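Local coordinates for encapsidation protein (PDB 5HD9), which forms the N-terminal domain of the ATPase of the bacteriophage phi29 DNA-packaging motor, probably coupling ATP hydrolysis to DNA movement, at residues 116-121 with 152-157; 89-94 with 105-110; 27-32 with 64-69; 13-18 with 146-151. All blocks are in the same frame, centred on the assembly; numbering follows the deposited sequence.

Contact 1. Residues 116-121 with 152-157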
loop_
_atom_site.group_PDB
_atom_site.type_symbol
_atom_site.label_atom_id
_atom_site.label_comp_id
_atom_site.label_asym_id
_atom_site.label_seq_id
_atom_site.Cartn_x
_atom_site.Cartn_y
_atom_site.Cartn_z
ATOM N N GLU A 116 6.415 2.103 -3.124
ATOM C CA GLU A 116 7.837 2.436 -3.150
ATOM C C GLU A 116 8.422 2.579 -1.743
ATOM O O GLU A 116 9.062 3.582 -1.428
ATOM C CB GLU A 116 8.057 3.720 -3.951
ATOM C CG GLU A 116 7.455 3.664 -5.350
ATOM C CD GLU A 116 7.930 4.785 -6.256
ATOM O OE1 GLU A 116 8.882 5.503 -5.884
ATOM O OE2 GLU A 116 7.345 4.946 -7.348
ATOM N N PHE A 117 8.221 1.558 -0.913
ATOM C CA PHE A 117 8.598 1.625 0.501
ATOM C C PHE A 117 10.089 1.399 0.748
ATOM O O PHE A 117 10.577 1.616 1.858
ATOM C CB PHE A 117 7.793 0.605 1.311
ATOM C CG PHE A 117 8.326 -0.803 1.225
ATOM C CD1 PHE A 117 7.989 -1.624 0.161
ATOM C CD2 PHE A 117 9.152 -1.308 2.218
ATOM C CE1 PHE A 117 8.473 -2.917 0.084
ATOM C CE2 PHE A 117 9.638 -2.604 2.147
ATOM C CZ PHE A 117 9.296 -3.408 1.078
ATOM N N ILE A 118 10.807 0.949 -0.274
ATOM C CA ILE A 118 12.254 0.795 -0.180
ATOM C C ILE A 118 12.925 2.021 -0.787
ATOM O O ILE A 118 12.643 2.374 -1.934
ATOM C CB ILE A 118 12.745 -0.480 -0.904
ATOM C CG1 ILE A 118 12.159 -1.730 -0.241
ATOM C CG2 ILE A 118 14.272 -0.551 -0.897
ATOM C CD1 ILE A 118 12.407 -3.013 -1.016
ATOM N N ARG A 119 13.797 2.676 -0.023
ATOM C CA ARG A 119 14.537 3.812 -0.551
ATOM C C ARG A 119 15.418 3.287 -1.673
ATOM O O ARG A 119 16.465 2.684 -1.433
ATOM C CB ARG A 119 15.355 4.507 0.535
ATOM C CG ARG A 119 14.545 5.459 1.398
ATOM C CD ARG A 119 13.983 6.637 0.600
ATOM N NE ARG A 119 15.018 7.564 0.154
ATOM C CZ ARG A 119 14.806 8.565 -0.693
ATOM N NH1 ARG A 119 13.599 8.770 -1.205
ATOM N NH2 ARG A 119 15.807 9.363 -1.037
ATOM N N GLU A 120 14.978 3.546 -2.902
ATOM C CA GLU A 120 15.358 2.736 -4.052
ATOM C C GLU A 120 16.320 3.441 -4.995
ATOM O O GLU A 120 15.906 4.370 -5.687
ATOM C CB GLU A 120 14.088 2.335 -4.830
ATOM C CG GLU A 120 14.329 1.653 -6.192
ATOM C CD GLU A 120 13.162 1.809 -7.165
ATOM O OE1 GLU A 120 12.260 2.640 -6.915
ATOM O OE2 GLU A 120 13.148 1.088 -8.187
ATOM N N LYS A 121 17.592 3.041 -5.038
ATOM C CA LYS A 121 18.281 2.254 -4.015
ATOM C C LYS A 121 19.208 3.247 -3.344
ATOM O O LYS A 121 19.839 2.967 -2.319
ATOM C CB LYS A 121 19.089 1.085 -4.620
ATOM C CG LYS A 121 18.670 0.663 -6.028
ATOM C CD LYS A 121 17.300 0.006 -6.008
ATOM C CE LYS A 121 17.379 -1.499 -5.839
ATOM N NZ LYS A 121 17.428 -2.188 -7.154
ATOM N N CYS A 152 2.807 -3.095 1.301
ATOM C CA CYS A 152 3.936 -2.275 0.886
ATOM C C CYS A 152 4.494 -2.791 -0.435
ATOM O O CYS A 152 4.740 -3.986 -0.580
ATOM C CB CYS A 152 5.018 -2.273 1.966
ATOM S SG CYS A 152 4.407 -1.750 3.590
ATOM N N LEU A 153 4.683 -1.883 -1.391
ATOM C CA LEU A 153 5.138 -2.243 -2.731
ATOM C C LEU A 153 6.486 -1.612 -3.064
ATOM O O LEU A 153 6.774 -0.484 -2.658
ATOM C CB LEU A 153 4.115 -1.805 -3.780
ATOM C CG LEU A 153 2.635 -2.085 -3.519
ATOM C CD1 LEU A 153 1.797 -1.345 -4.546
ATOM C CD2 LEU A 153 2.346 -3.577 -3.565
ATOM N N SER A 154 7.299 -2.336 -3.825
ATOM C CA SER A 154 8.561 -1.795 -4.321
ATOM C C SER A 154 9.022 -2.518 -5.576
ATOM O O SER A 154 8.830 -3.727 -5.713
ATOM C CB SER A 154 9.647 -1.888 -3.248
ATOM O OG SER A 154 10.892 -1.440 -3.754
ATOM N N ASN A 155 9.631 -1.767 -6.489
ATOM C CA ASN A 155 10.268 -2.350 -7.660
ATOM C C ASN A 155 11.632 -2.907 -7.281
ATOM O O ASN A 155 12.227 -3.692 -8.019
ATOM C CB ASN A 155 10.411 -1.318 -8.783
ATOM C CG ASN A 155 9.091 -0.662 -9.156
ATOM O OD1 ASN A 155 8.984 0.563 -9.175
ATOM N ND2 ASN A 155 8.084 -1.474 -9.460
ATOM N N ALA A 156 12.123 -2.489 -6.120
ATOM C CA ALA A 156 13.396 -2.969 -5.608
ATOM C C ALA A 156 13.209 -4.296 -4.897
ATOM O O ALA A 156 12.087 -4.753 -4.678
ATOM C CB ALA A 156 14.011 -1.953 -4.665
ATOM N N VAL A 157 14.324 -4.911 -4.533
ATOM C CA VAL A 157 14.294 -6.184 -3.838
ATOM C C VAL A 157 15.489 -6.192 -2.883
ATOM O O VAL A 157 16.303 -7.110 -2.857
ATOM C CB VAL A 157 14.288 -7.367 -4.856
ATOM C CG1 VAL A 157 15.410 -7.217 -5.866
ATOM C CG2 VAL A 157 14.309 -8.741 -4.166
HETATM O O HOH W 1 10.728 1.288 -3.353
HETATM O O HOH W 2 9.505 0.868 -6.521
#

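Contact 2. Residues 89-94 with 105-110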
loop_
_atom_site.group_PDB
_atom_site.type_symbol
_atom_site.label_atom_id
_atom_site.label_comp_id
_atom_site.label_asym_id
_atom_site.label_seq_id
_atom_site.Cartn_x
_atom_site.Cartn_y
_atom_site.Cartn_z
ATOM N N ALA A 89 -13.510 8.514 0.648
ATOM C CA ALA A 89 -13.185 7.096 0.526
ATOM C C ALA A 89 -11.749 6.799 0.944
ATOM O O ALA A 89 -11.440 5.688 1.373
ATOM C CB ALA A 89 -13.423 6.630 -0.905
ATOM N N GLY A 90 -10.865 7.783 0.821
ATOM C CA GLY A 90 -9.477 7.560 1.176
ATOM C C GLY A 90 -8.642 8.809 1.360
ATOM O O GLY A 90 -9.106 9.926 1.121
ATOM N N TRP A 91 -7.399 8.595 1.785
ATOM C CA TRP A 91 -6.444 9.663 2.048
ATOM C C TRP A 91 -5.084 9.330 1.454
ATOM O O TRP A 91 -4.669 8.170 1.452
ATOM C CB TRP A 91 -6.274 9.893 3.552
ATOM C CG TRP A 91 -7.520 10.266 4.288
ATOM C CD1 TRP A 91 -7.912 11.521 4.655
ATOM C CD2 TRP A 91 -8.535 9.376 4.760
ATOM N NE1 TRP A 91 -9.109 11.468 5.326
ATOM C CE2 TRP A 91 -9.514 10.158 5.403
ATOM C CE3 TRP A 91 -8.712 7.989 4.702
ATOM C CZ2 TRP A 91 -10.651 9.606 5.980
ATOM C CZ3 TRP A 91 -9.842 7.441 5.276
ATOM C CH2 TRP A 91 -10.797 8.248 5.906
ATOM N N ALA A 92 -4.394 10.354 0.964
ATOM C CA ALA A 92 -2.982 10.240 0.616
ATOM C C ALA A 92 -2.167 10.884 1.732
ATOM O O ALA A 92 -2.377 12.053 2.054
ATOM C CB ALA A 92 -2.693 10.904 -0.720
ATOM N N ILE A 93 -1.250 10.123 2.324
ATOM C CA ILE A 93 -0.489 10.598 3.477
ATOM C C ILE A 93 1.014 10.484 3.251
ATOM O O ILE A 93 1.515 9.399 2.964
ATOM C CB ILE A 93 -0.877 9.812 4.753
ATOM C CG1 ILE A 93 -2.313 10.166 5.145
ATOM C CG2 ILE A 93 0.096 10.115 5.899
ATOM C CD1 ILE A 93 -2.806 9.529 6.425
ATOM N N PRO A 94 1.744 11.608 3.387
ATOM C CA PRO A 94 3.201 11.490 3.420
ATOM C C PRO A 94 3.635 11.013 4.798
ATOM O O PRO A 94 3.317 11.676 5.784
ATOM C CB PRO A 94 3.692 12.919 3.140
ATOM C CG PRO A 94 2.442 13.757 2.902
ATOM C CD PRO A 94 1.320 13.010 3.535
ATOM N N ALA A 105 -9.853 12.681 11.098
ATOM C CA ALA A 105 -10.625 11.480 11.408
ATOM C C ALA A 105 -10.486 10.428 10.311
ATOM O O ALA A 105 -10.415 10.754 9.124
ATOM C CB ALA A 105 -12.090 11.833 11.613
ATOM N N TYR A 106 -10.451 9.165 10.729
ATOM C CA TYR A 106 -10.313 8.027 9.827
ATOM C C TYR A 106 -11.294 6.936 10.264
ATOM O O TYR A 106 -10.911 6.002 10.965
ATOM C CB TYR A 106 -8.873 7.506 9.835
ATOM C CG TYR A 106 -7.850 8.568 9.491
ATOM C CD1 TYR A 106 -7.577 8.891 8.170
ATOM C CD2 TYR A 106 -7.165 9.250 10.487
ATOM C CE1 TYR A 106 -6.648 9.861 7.848
ATOM C CE2 TYR A 106 -6.233 10.226 10.173
ATOM C CZ TYR A 106 -5.980 10.525 8.852
ATOM O OH TYR A 106 -5.057 11.495 8.526
ATOM N N PRO A 107 -12.568 7.063 9.859
ATOM C CA PRO A 107 -13.651 6.246 10.423
ATOM C C PRO A 107 -13.588 4.743 10.142
ATOM O O PRO A 107 -13.893 3.972 11.050
ATOM C CB PRO A 107 -14.907 6.842 9.770
ATOM C CG PRO A 107 -14.516 8.226 9.386
ATOM C CD PRO A 107 -13.094 8.109 8.964
ATOM N N ASN A 108 -13.225 4.329 8.930
ATOM C CA ASN A 108 -13.374 2.924 8.548
ATOM C C ASN A 108 -12.311 2.440 7.565
ATOM O O ASN A 108 -12.631 1.850 6.534
ATOM C CB ASN A 108 -14.769 2.707 7.953
ATOM C CG ASN A 108 -15.134 1.238 7.824
ATOM O OD1 ASN A 108 -14.707 0.406 8.623
ATOM N ND2 ASN A 108 -15.930 0.915 6.811
ATOM N N VAL A 109 -11.048 2.680 7.893
ATOM C CA VAL A 109 -9.942 2.244 7.047
ATOM C C VAL A 109 -9.675 0.757 7.262
ATOM O O VAL A 109 -9.612 0.293 8.397
ATOM C CB VAL A 109 -8.657 3.052 7.340
ATOM C CG1 VAL A 109 -7.481 2.525 6.521
ATOM C CG2 VAL A 109 -8.886 4.532 7.054
ATOM N N SER A 110 -9.525 0.011 6.168
ATOM C CA SER A 110 -9.193 -1.411 6.258
ATOM C C SER A 110 -7.996 -1.784 5.383
ATOM O O SER A 110 -7.445 -2.873 5.521
ATOM C CB SER A 110 -10.402 -2.268 5.873
ATOM O OG SER A 110 -10.570 -2.314 4.467
#

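Contact 3. Residues 27-32 with 64-69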
loop_
_atom_site.group_PDB
_atom_site.type_symbol
_atom_site.label_atom_id
_atom_site.label_comp_id
_atom_site.label_asym_id
_atom_site.label_seq_id
_atom_site.Cartn_x
_atom_site.Cartn_y
_atom_site.Cartn_z
ATOM N N LYS A 27 1.183 -4.327 -10.083
ATOM C CA LYS A 27 1.149 -4.368 -8.633
ATOM C C LYS A 27 0.532 -3.079 -8.101
ATOM O O LYS A 27 -0.406 -3.107 -7.304
ATOM C CB LYS A 27 2.563 -4.579 -8.073
ATOM C CG LYS A 27 3.093 -6.016 -8.168
ATOM C CD LYS A 27 3.055 -6.629 -9.577
ATOM C CE LYS A 27 4.010 -5.949 -10.552
ATOM N NZ LYS A 27 4.471 -6.874 -11.630
ATOM N N SER A 28 1.049 -1.948 -8.568
ATOM C CA SER A 28 0.550 -0.644 -8.149
ATOM C C SER A 28 -0.872 -0.429 -8.645
ATOM O O SER A 28 -1.730 0.080 -7.920
ATOM C CB SER A 28 1.463 0.466 -8.671
ATOM O OG SER A 28 2.739 0.394 -8.062
ATOM N N TYR A 29 -1.107 -0.814 -9.892
ATOM C CA TYR A 29 -2.431 -0.745 -10.492
ATOM C C TYR A 29 -3.440 -1.568 -9.697
ATOM O O TYR A 29 -4.509 -1.079 -9.333
ATOM C CB TYR A 29 -2.371 -1.240 -11.936
ATOM C CG TYR A 29 -3.696 -1.207 -12.662
ATOM C CD1 TYR A 29 -4.597 -2.257 -12.556
ATOM C CD2 TYR A 29 -4.035 -0.133 -13.470
ATOM C CE1 TYR A 29 -5.805 -2.230 -13.223
ATOM C CE2 TYR A 29 -5.237 -0.097 -14.142
ATOM C CZ TYR A 29 -6.118 -1.147 -14.016
ATOM O OH TYR A 29 -7.316 -1.107 -14.691
ATOM N N ALA A 30 -3.092 -2.824 -9.440
ATOM C CA ALA A 30 -3.962 -3.735 -8.708
ATOM C C ALA A 30 -4.340 -3.169 -7.344
ATOM O O ALA A 30 -5.465 -3.355 -6.874
ATOM C CB ALA A 30 -3.287 -5.088 -8.544
HETATM N N MSE A 31 -3.398 -2.476 -6.712
HETATM C CA MSE A 31 -3.607 -1.972 -5.360
HETATM C C MSE A 31 -4.279 -0.600 -5.362
HETATM O O MSE A 31 -4.442 0.021 -4.308
HETATM C CB MSE A 31 -2.278 -1.919 -4.603
HETATM C CG MSE A 31 -1.716 -3.292 -4.228
HETATM SE SE MSE A 31 -2.992 -4.406 -3.242
HETATM C CE MSE A 31 -3.722 -5.456 -4.708
ATOM N N LYS A 32 -4.652 -0.127 -6.548
ATOM C CA LYS A 32 -5.599 0.976 -6.663
ATOM C C LYS A 32 -7.003 0.371 -6.805
ATOM O O LYS A 32 -7.947 0.790 -6.136
ATOM C CB LYS A 32 -5.273 1.886 -7.858
ATOM C CG LYS A 32 -4.011 2.749 -7.722
ATOM C CD LYS A 32 -3.888 3.700 -8.921
ATOM C CE LYS A 32 -2.657 4.616 -8.879
ATOM N NZ LYS A 32 -1.815 4.502 -7.655
ATOM N N ASN A 64 -6.320 8.127 -12.566
ATOM C CA ASN A 64 -6.192 8.022 -14.021
ATOM C C ASN A 64 -5.916 6.592 -14.493
ATOM O O ASN A 64 -6.432 6.168 -15.527
ATOM C CB ASN A 64 -5.086 8.949 -14.535
ATOM C CG ASN A 64 -5.490 10.413 -14.518
ATOM O OD1 ASN A 64 -6.656 10.746 -14.309
ATOM N ND2 ASN A 64 -4.525 11.294 -14.752
ATOM N N ASP A 65 -5.098 5.859 -13.743
ATOM C CA ASP A 65 -4.790 4.469 -14.074
ATOM C C ASP A 65 -6.051 3.616 -14.176
ATOM O O ASP A 65 -6.179 2.784 -15.072
ATOM C CB ASP A 65 -3.860 3.856 -13.022
ATOM C CG ASP A 65 -2.416 4.279 -13.189
ATOM O OD1 ASP A 65 -2.007 4.596 -14.325
ATOM O OD2 ASP A 65 -1.685 4.280 -12.176
ATOM N N VAL A 66 -6.982 3.852 -13.260
ATOM C CA VAL A 66 -8.082 2.928 -13.020
ATOM C C VAL A 66 -9.448 3.512 -13.376
ATOM O O VAL A 66 -10.479 2.892 -13.118
ATOM C CB VAL A 66 -8.090 2.497 -11.541
ATOM C CG1 VAL A 66 -6.769 1.831 -11.188
ATOM C CG2 VAL A 66 -8.330 3.701 -10.633
ATOM N N ALA A 67 -9.454 4.704 -13.965
ATOM C CA ALA A 67 -10.700 5.388 -14.290
ATOM C C ALA A 67 -11.577 4.555 -15.222
ATOM O O ALA A 67 -12.802 4.597 -15.132
ATOM C CB ALA A 67 -10.408 6.743 -14.917
ATOM N N GLN A 68 -10.950 3.787 -16.109
ATOM C CA GLN A 68 -11.695 3.006 -17.089
ATOM C C GLN A 68 -12.344 1.775 -16.449
ATOM O O GLN A 68 -13.232 1.163 -17.037
ATOM C CB GLN A 68 -10.783 2.576 -18.244
ATOM C CG GLN A 68 -9.801 3.648 -18.719
ATOM C CD GLN A 68 -10.467 4.976 -19.041
ATOM O OE1 GLN A 68 -11.629 5.024 -19.442
ATOM N NE2 GLN A 68 -9.726 6.065 -18.861
ATOM N N GLU A 69 -11.905 1.417 -15.246
ATOM C CA GLU A 69 -12.469 0.276 -14.522
ATOM C C GLU A 69 -13.767 0.612 -13.803
ATOM O O GLU A 69 -14.559 -0.279 -13.485
ATOM C CB GLU A 69 -11.465 -0.251 -13.500
ATOM C CG GLU A 69 -10.268 -0.956 -14.121
ATOM C CD GLU A 69 -10.237 -2.474 -13.872
ATOM O OE1 GLU A 69 -11.086 -2.991 -13.114
ATOM O OE2 GLU A 69 -9.356 -3.153 -14.436
#

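Contact 4. Residues 13-18 with 146-151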
loop_
_atom_site.group_PDB
_atom_site.type_symbol
_atom_site.label_atom_id
_atom_site.label_comp_id
_atom_site.label_asym_id
_atom_site.label_seq_id
_atom_site.Cartn_x
_atom_site.Cartn_y
_atom_site.Cartn_z
ATOM N N ASP A 13 -4.233 -13.219 4.326
ATOM C CA ASP A 13 -4.923 -12.460 5.361
ATOM C C ASP A 13 -3.954 -11.925 6.423
ATOM O O ASP A 13 -4.293 -11.863 7.605
ATOM C CB ASP A 13 -5.996 -13.343 6.012
ATOM C CG ASP A 13 -7.260 -12.579 6.347
ATOM O OD1 ASP A 13 -7.175 -11.360 6.606
ATOM O OD2 ASP A 13 -8.344 -13.203 6.349
ATOM N N ARG A 14 -2.752 -11.539 6.000
ATOM C CA ARG A 14 -1.753 -11.000 6.923
ATOM C C ARG A 14 -1.910 -9.487 7.059
ATOM O O ARG A 14 -2.281 -8.807 6.104
ATOM C CB ARG A 14 -0.331 -11.345 6.453
ATOM C CG ARG A 14 -0.038 -12.845 6.345
ATOM C CD ARG A 14 -0.559 -13.607 7.561
ATOM N NE ARG A 14 0.170 -14.850 7.821
ATOM C CZ ARG A 14 -0.266 -16.076 7.535
ATOM N NH1 ARG A 14 -1.444 -16.273 6.951
ATOM N NH2 ARG A 14 0.490 -17.122 7.838
ATOM N N ILE A 15 -1.626 -8.967 8.251
ATOM C CA ILE A 15 -1.776 -7.541 8.530
ATOM C C ILE A 15 -0.730 -6.721 7.788
ATOM O O ILE A 15 -0.991 -5.584 7.389
ATOM C CB ILE A 15 -1.660 -7.243 10.044
ATOM C CG1 ILE A 15 -2.758 -7.969 10.823
ATOM C CG2 ILE A 15 -1.732 -5.744 10.316
ATOM C CD1 ILE A 15 -4.160 -7.531 10.493
ATOM N N LEU A 16 0.454 -7.304 7.616
ATOM C CA LEU A 16 1.570 -6.624 6.962
ATOM C C LEU A 16 2.033 -7.429 5.749
ATOM O O LEU A 16 2.309 -8.622 5.853
ATOM C CB LEU A 16 2.715 -6.421 7.960
ATOM C CG LEU A 16 3.594 -5.170 7.870
ATOM C CD1 LEU A 16 2.791 -3.884 7.747
ATOM C CD2 LEU A 16 4.488 -5.106 9.099
ATOM N N ASN A 17 2.094 -6.773 4.594
ATOM C CA ASN A 17 2.450 -7.430 3.339
ATOM C C ASN A 17 3.477 -6.621 2.556
ATOM O O ASN A 17 3.346 -5.403 2.421
ATOM C CB ASN A 17 1.207 -7.646 2.470
ATOM C CG ASN A 17 0.117 -8.419 3.185
ATOM O OD1 ASN A 17 0.044 -9.643 3.087
ATOM N ND2 ASN A 17 -0.744 -7.705 3.899
ATOM N N PHE A 18 4.497 -7.308 2.044
ATOM C CA PHE A 18 5.533 -6.677 1.232
ATOM C C PHE A 18 5.637 -7.369 -0.126
ATOM O O PHE A 18 6.034 -8.528 -0.205
ATOM C CB PHE A 18 6.888 -6.725 1.945
ATOM C CG PHE A 18 6.852 -6.217 3.360
ATOM C CD1 PHE A 18 6.619 -7.084 4.413
ATOM C CD2 PHE A 18 7.062 -4.877 3.638
ATOM C CE1 PHE A 18 6.588 -6.625 5.717
ATOM C CE2 PHE A 18 7.031 -4.413 4.941
ATOM C CZ PHE A 18 6.795 -5.292 5.980
ATOM N N GLU A 146 -8.940 -7.962 12.319
ATOM C CA GLU A 146 -9.822 -8.671 11.395
ATOM C C GLU A 146 -9.988 -7.933 10.066
ATOM O O GLU A 146 -10.495 -6.812 10.020
ATOM C CB GLU A 146 -11.196 -8.892 12.032
ATOM C CG GLU A 146 -12.041 -9.942 11.323
ATOM C CD GLU A 146 -11.476 -11.344 11.466
ATOM O OE1 GLU A 146 -11.034 -11.700 12.579
ATOM O OE2 GLU A 146 -11.469 -12.090 10.464
ATOM N N ARG A 147 -9.555 -8.579 8.989
ATOM C CA ARG A 147 -9.784 -8.086 7.634
ATOM C C ARG A 147 -9.257 -6.670 7.430
ATOM O O ARG A 147 -9.910 -5.837 6.801
ATOM C CB ARG A 147 -11.276 -8.145 7.302
ATOM C CG ARG A 147 -11.827 -9.561 7.275
ATOM C CD ARG A 147 -13.343 -9.574 7.207
ATOM N NE ARG A 147 -13.874 -10.934 7.225
ATOM C CZ ARG A 147 -15.168 -11.232 7.285
ATOM N NH1 ARG A 147 -16.074 -10.265 7.334
ATOM N NH2 ARG A 147 -15.557 -12.499 7.297
ATOM N N VAL A 148 -8.079 -6.404 7.986
ATOM C CA VAL A 148 -7.341 -5.192 7.670
ATOM C C VAL A 148 -5.970 -5.614 7.171
ATOM O O VAL A 148 -5.481 -6.683 7.525
ATOM C CB VAL A 148 -7.199 -4.243 8.883
ATOM C CG1 VAL A 148 -8.567 -3.838 9.404
ATOM C CG2 VAL A 148 -6.372 -4.888 9.987
ATOM N N ARG A 149 -5.351 -4.788 6.341
ATOM C CA ARG A 149 -4.026 -5.116 5.849
ATOM C C ARG A 149 -3.286 -3.896 5.335
ATOM O O ARG A 149 -3.872 -2.995 4.730
ATOM C CB ARG A 149 -4.113 -6.171 4.746
ATOM C CG ARG A 149 -4.640 -5.653 3.423
ATOM C CD ARG A 149 -5.368 -6.747 2.663
ATOM N NE ARG A 149 -6.740 -6.908 3.149
ATOM C CZ ARG A 149 -7.272 -8.040 3.612
ATOM N NH1 ARG A 149 -6.568 -9.172 3.665
ATOM N NH2 ARG A 149 -8.532 -8.037 4.022
ATOM N N CYS A 150 -1.990 -3.880 5.616
ATOM C CA CYS A 150 -1.079 -2.911 5.046
ATOM C C CYS A 150 -0.276 -3.635 3.982
ATOM O O CYS A 150 0.269 -4.712 4.237
ATOM C CB CYS A 150 -0.169 -2.311 6.118
ATOM S SG CYS A 150 1.007 -1.096 5.485
ATOM N N ILE A 151 -0.230 -3.059 2.786
ATOM C CA ILE A 151 0.488 -3.662 1.670
ATOM C C ILE A 151 1.548 -2.692 1.163
ATOM O O ILE A 151 1.234 -1.608 0.674
ATOM C CB ILE A 151 -0.471 -4.054 0.531
ATOM C CG1 ILE A 151 -1.528 -5.035 1.049
ATOM C CG2 ILE A 151 0.297 -4.696 -0.615
ATOM C CD1 ILE A 151 -2.838 -4.961 0.329
HETATM O O HOH W 3 -8.489 -11.145 9.246
HETATM O O HOH W 4 -9.618 -10.476 4.561
HETATM O O HOH W 5 -3.765 -9.627 3.856
#

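Contact 1. Residues 116-121 with 152-157
At the ends of two parallel strands of the ASCE core, 109-115 and 149-153, loop 116-121 folds over residues 152-157. Asp-115 and Glu-116, at the turn into this loop, are consistent with a Walker B motif. Phe-117 N donates to Leu-153 O (3.1 Å, 156°), the bond lying in the plane of that carbonyl.

CG of Phe-117 takes the crowded position between backbone N and carbonyl carbon (chi1 80°), which lays the ring against Cys-152. Cys-152 CB sits off-centre over one face, a CH-pi contact 3.9 Å from the Phe-117 ring centroid, and CG1 of Ile-118 backs the opposite face.

Among the apolar contacts, Ala-156 CB receives Ile-118 CG2, the CG of Glu-120 and, nearest, Lys-121 CE at 3.6 Å.

Of the polar groups, the Glu-116 carboxylate turns away to a salt bridge with Arg-50. An ST turn forms where Ala-156 N donates to Ser-154 OG (2.9 Å). One water donates to Ile-118 O (2.6 Å) and bonds Ser-154 OG. A second donates to Glu-120 OE1 and accepts from Asn-155 N at 2.6 Å.

Contact 2. Residues 89-94 with 105-110
The indole of Trp-91 receives the edge of Tyr-106 on one face, an edge-to-face (T-shaped) pair in which the phenol stands on the indole. The planes meet at 66°, and the centroids of the Trp-91 five-membered ring and the Tyr-106 ring are 4.7 Å apart. CD1 of Tyr-106 is the leading atom, poised over the centre of the indole and 3.6 Å from Trp-91 CD2; CE1 lies beside it, over the pyrrole part. Three further groups approach the six-membered ring obliquely. Ala-105 O comes within 3.4 Å of Trp-91 CZ2, Pro-107 CD stands near CH2, and Val-109 CG2 presses on Trp-91 CZ3 at 3.5 Å.

Both aromatic side chains have CG anti to their own carbonyl carbon, beside the backbone N, and with this first torsion the phenol edge comes over the indole. The phenol runs on past the indole to meet Ile-93 tip to tip, with Ile-93 CD1 3.7 Å from Tyr-106 OH. That hydroxyl is satisfied elsewhere, by a hydrogen bond with Glu-101 O.

No hydrogen bond joins the two segments; strand 45-50 runs between strands 87-94 and 109-115 and keeps their backbones apart. Trp-91 and Ile-93 both rest on Ile-47 of that middle strand, while Tyr-106 and Val-109 also touch Val-141 of helix 130-141. The indole thus lies across one face of the sheet, filling the angle between the sheet and the connection entering strand 109-115. This is sheet-face packing in an alpha/beta P-loop fold, beside a classic beta bulge where Ala-89 and Gly-90 face Phe-82.

Contact 3. Residues 27-32 with 64-69
The first turns of helix 26-42 lie beside segment 64-69, which sits in the connection between strands 45-50 and 75-78, the nearest CA atoms being Tyr-29 and Asp-65, 6.8 Å apart. Sequence and shape suggest that this helix begins in a P-loop (Walker A) motif: Lys-27 and Ser-28 belong to its pattern, and Ser-28 OG bonds Asp-115 OD2 at the end of strand 109-115. The contact uses another flank of the helix.

Tyr-29 carries it. With CG anti to the backbone N (chi1 -180°), its ring reaches outward over Val-66, with Asp-65 and Glu-69 at its edge. Val-66 CG1 lies over one face, offset toward the rim, a CH-pi contact 4.1 Å from the Tyr-29 ring centroid. The same methyl packs against Lys-32 CB at 3.7 Å, so it fills the notch between side chains about one helical turn apart, while Val-66 also touches Val-33 and Ile-36. Asp-65 O approaches Tyr-29 CE2 to 3.2 Å.

Lys-32 is extended as far as CE, 3.5 Å from Asp-65 OD2, then bends at chi4 (-3°). Its NZ is left 4.5 Å from Asp-65 OD2, beyond a salt bridge, although the opposite charges probably still attract. The polar link is at the far end of the phenol: Glu-69 bends at chi2 (-111°), and Tyr-29 OH donates to Glu-69 OE2 over 2.9 Å, arriving from above the carboxylate plane.

Contact 4. Residues 13-18 with 146-151
Asn-17 holds CG anti to its carbonyl carbon (chi1 -55°) and Arg-149 has CG in the crowded position between N and carbonyl carbon (chi1 73°), which brings amide and guanidinium to the same side of the sheet. Their strands, 16-19 and 149-153, are parallel neighbours in the core of the ASCE fold, with short axes 19° apart.

Cys-150 N donates to Ile-15 O at 2.7 Å. Cys-150 O is gripped twice by Asn-17: its backbone N (2.8 Å) comes nearly along the C=O axis, and its ND2 (3.2 Å) from above the carbonyl plane. The same ND2 gives its other bond to Arg-14 O at 2.9 Å, fixing the amide's rotation and continuing the bonding back past the strand's start.

On the face opposite Asn-17 and Ile-151, Leu-16 CD1 meets Cys-150 CB, and both side chains pack on Met-138 of helix 130-141. Ile-15 and Val-148 run side by side, tight at 3.5 Å between CD1 and CG2.

Asp-13, with positive phi just after helix 7-11, makes a long salt bridge from OD1 to Arg-149 NH1 (3.7 Å). Water bridges add to it: one molecule accepts from Arg-149 NH1 (2.8 Å) and donates to Arg-14 O.

In the fold
From the N terminus, contact 4 opens first, at 13-18, and encloses about two-thirds of the chain before closing at 146-151. Inside its loop contacts 3 and 2 follow in series: 27-32 with 64-69 joins the helix after the first core strand to the long connection beyond strand 45-50, then 89-94 with 105-110 packs across one wing of the sheet. Contact 1 opens at 116-121, still within contact 4, and closes after it at 152-157, so the two cross; they share strand 149-153. Phe-18 of contact 4 packs on Phe-117 of contact 1. Leu-153 and Ile-151 reach Met-31 of contact 3, and Ser-110 O probably accepts a hydrogen bond from Arg-149 N, carrying contact 2 into the shared sheet.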